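PDB 4XVH: carbohydrate esterase family 2 (CE2) from Chaetomium olivicolor, which probably removes acetyl groups from xylan and related plant polysaccharides, joining an SGNH-type esterase domain to a beta-sandwich jelly-roll domain. Local coordinates for residues A[31-36]-A[90-95]. Numbering follows the deposited sequence.
Sequences ATIGIA and IFLGNI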
loop_
_atom_site.group_PDB
_atom_site.type_symbol
_atom_site.label_atom_id
_atom_site.label_comp_id
_atom_site.label_asym_id
_atom_site.label_seq_id
_atom_site.Cartn_x
_atom_site.Cartn_y
_atom_site.Cartn_z
ATOM N N ALA A 31 25.145 1.774 -11.602
ATOM C CA ALA A 31 24.039 1.062 -12.247
ATOM C C ALA A 31 22.952 2.059 -12.649
ATOM O O ALA A 31 22.770 3.097 -12.003
ATOM C CB ALA A 31 23.467 -0.024 -11.323
ATOM N N THR A 32 22.240 1.747 -13.726
ATOM C CA THR A 32 21.146 2.612 -14.166
ATOM C C THR A 32 19.873 1.811 -14.390
ATOM O O THR A 32 19.875 0.790 -15.084
ATOM C CB THR A 32 21.495 3.376 -15.467
ATOM O OG1 THR A 32 22.714 4.109 -15.290
ATOM C CG2 THR A 32 20.375 4.359 -15.815
ATOM N N ILE A 33 18.794 2.262 -13.756
ATOM C CA ILE A 33 17.469 1.698 -13.982
ATOM C C ILE A 33 16.810 2.480 -15.087
ATOM O O ILE A 33 16.328 3.568 -14.860
ATOM C CB ILE A 33 16.610 1.747 -12.727
ATOM C CG1 ILE A 33 17.337 1.079 -11.570
ATOM C CG2 ILE A 33 15.270 1.083 -12.987
ATOM C CD1 ILE A 33 16.747 1.407 -10.232
ATOM N N GLY A 34 16.827 1.935 -16.300
ATOM C CA GLY A 34 16.245 2.634 -17.424
ATOM C C GLY A 34 14.758 2.892 -17.224
ATOM O O GLY A 34 14.070 2.143 -16.552
ATOM N N ILE A 35 14.267 3.965 -17.822
ATOM C CA ILE A 35 12.854 4.287 -17.782
ATOM C C ILE A 35 12.329 4.373 -19.202
ATOM O O ILE A 35 12.811 5.167 -20.003
ATOM C CB ILE A 35 12.600 5.605 -17.033
ATOM C CG1 ILE A 35 12.916 5.401 -15.540
ATOM C CG2 ILE A 35 11.160 6.100 -17.253
ATOM C CD1 ILE A 35 12.569 6.574 -14.658
ATOM N N ALA A 36 11.347 3.540 -19.508
ATOM C CA ALA A 36 10.767 3.513 -20.834
ATOM C C ALA A 36 9.881 4.734 -21.019
ATOM O O ALA A 36 9.972 5.428 -22.019
ATOM C CB ALA A 36 9.986 2.218 -21.048
ATOM N N ILE A 90 5.293 4.824 -13.522
ATOM C CA ILE A 90 6.580 4.744 -14.208
ATOM C C ILE A 90 6.655 3.438 -14.998
ATOM O O ILE A 90 6.376 2.368 -14.454
ATOM C CB ILE A 90 7.778 4.821 -13.223
ATOM C CG1 ILE A 90 7.743 6.158 -12.468
ATOM C CG2 ILE A 90 9.087 4.662 -14.002
ATOM C CD1 ILE A 90 8.511 6.160 -11.129
ATOM N N PHE A 91 6.980 3.513 -16.285
ATOM C CA PHE A 91 7.190 2.279 -17.049
ATOM C C PHE A 91 8.690 2.005 -17.157
ATOM O O PHE A 91 9.424 2.815 -17.735
ATOM C CB PHE A 91 6.551 2.376 -18.435
ATOM C CG PHE A 91 5.033 2.379 -18.412
ATOM C CD1 PHE A 91 4.328 3.526 -18.058
ATOM C CD2 PHE A 91 4.320 1.242 -18.780
ATOM C CE1 PHE A 91 2.919 3.521 -18.049
ATOM C CE2 PHE A 91 2.918 1.230 -18.783
ATOM C CZ PHE A 91 2.227 2.371 -18.423
ATOM N N LEU A 92 9.145 0.885 -16.590
ATOM C CA LEU A 92 10.567 0.587 -16.527
ATOM C C LEU A 92 11.092 0.084 -17.861
ATOM O O LEU A 92 10.367 -0.587 -18.612
ATOM C CB LEU A 92 10.862 -0.444 -15.435
ATOM C CG LEU A 92 10.711 0.070 -13.986
ATOM C CD1 LEU A 92 11.243 -0.949 -13.017
ATOM C CD2 LEU A 92 11.468 1.371 -13.811
ATOM N N GLY A 93 12.357 0.408 -18.139
ATOM C CA GLY A 93 13.083 -0.130 -19.280
ATOM C C GLY A 93 14.072 -1.202 -18.835
ATOM O O GLY A 93 13.749 -2.042 -17.985
ATOM N N ASN A 94 15.277 -1.183 -19.395
ATOM C CA ASN A 94 16.294 -2.136 -18.980
ATOM C C ASN A 94 17.251 -1.599 -17.914
ATOM O O ASN A 94 17.513 -0.405 -17.836
ATOM C CB ASN A 94 17.070 -2.606 -20.191
ATOM C CG ASN A 94 16.210 -3.428 -21.130
ATOM O OD1 ASN A 94 15.413 -4.262 -20.695
ATOM N ND2 ASN A 94 16.410 -3.230 -22.443
ATOM N N ILE A 95 17.750 -2.510 -17.087
ATOM C CA ILE A 95 18.671 -2.160 -16.029
ATOM C C ILE A 95 20.079 -2.529 -16.433
ATOM O O ILE A 95 20.321 -3.654 -16.868
ATOM C CB ILE A 95 18.303 -2.856 -14.726
ATOM C CG1 ILE A 95 16.846 -2.503 -14.386
ATOM C CG2 ILE A 95 19.303 -2.457 -13.629
ATOM C CD1 ILE A 95 16.373 -2.907 -13.004
#
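Gly34 grips the 90-95 strand with both of its backbone polar groups: its N donates to Asn94 O at 2.9 Å, and its carbonyl takes the N-H of Gly93. The second bond is nearly straight at the hydrogen (168°), yet the donor stands well above the carbonyl plane, 63° out of it. Two residues further along, Ala36 N donates to Phe91 O at 2.7 Å, and a weak CA-H...O contact runs from Ile95 CA to Thr32 O at the other end. The two strands are antiparallel but strongly twisted, with 131° between their directions. Ile33 is paired with Ile95, and Ile35 with Leu92, as non-hydrogen-bonded pairs; the side chains of the second pair diverge. The register thus slips by one residue: a beta bulge, with Gly93 and Asn94 lying between Leu92 and Ile95 where Gly34 alone separates the isoleucines. Both strands belong to a four-stranded antiparallel sheet of the N-terminal jelly roll, a beta sandwich, where they are the inner pair flanked by strands 14-15 and 63-65. Ile33 and Ile95 lie side by side on the same face and point the same way. With CG2 anti to the backbone N, Ile33 brings this methyl to 3.9 Å from Leu92 CD2 and 4.1 Å from Ile95 CD1, bridging the bulge on its apolar side. Further along, the side chains of Ile35 and Ile90 cross obliquely, with Ile35 CD1 4.0 Å from Ile90 CG2. Phe59 packs on both Ile35 and Ile90, while Val22 touches Leu92 and Phe24 touches Ile95, bringing strand 21-28 of the other sheet against this face. At the edges, Thr32 OG1 is hydrogen-bonded to Ser65 OG, and Lys13 NZ reaches Gly93 O at the bulge.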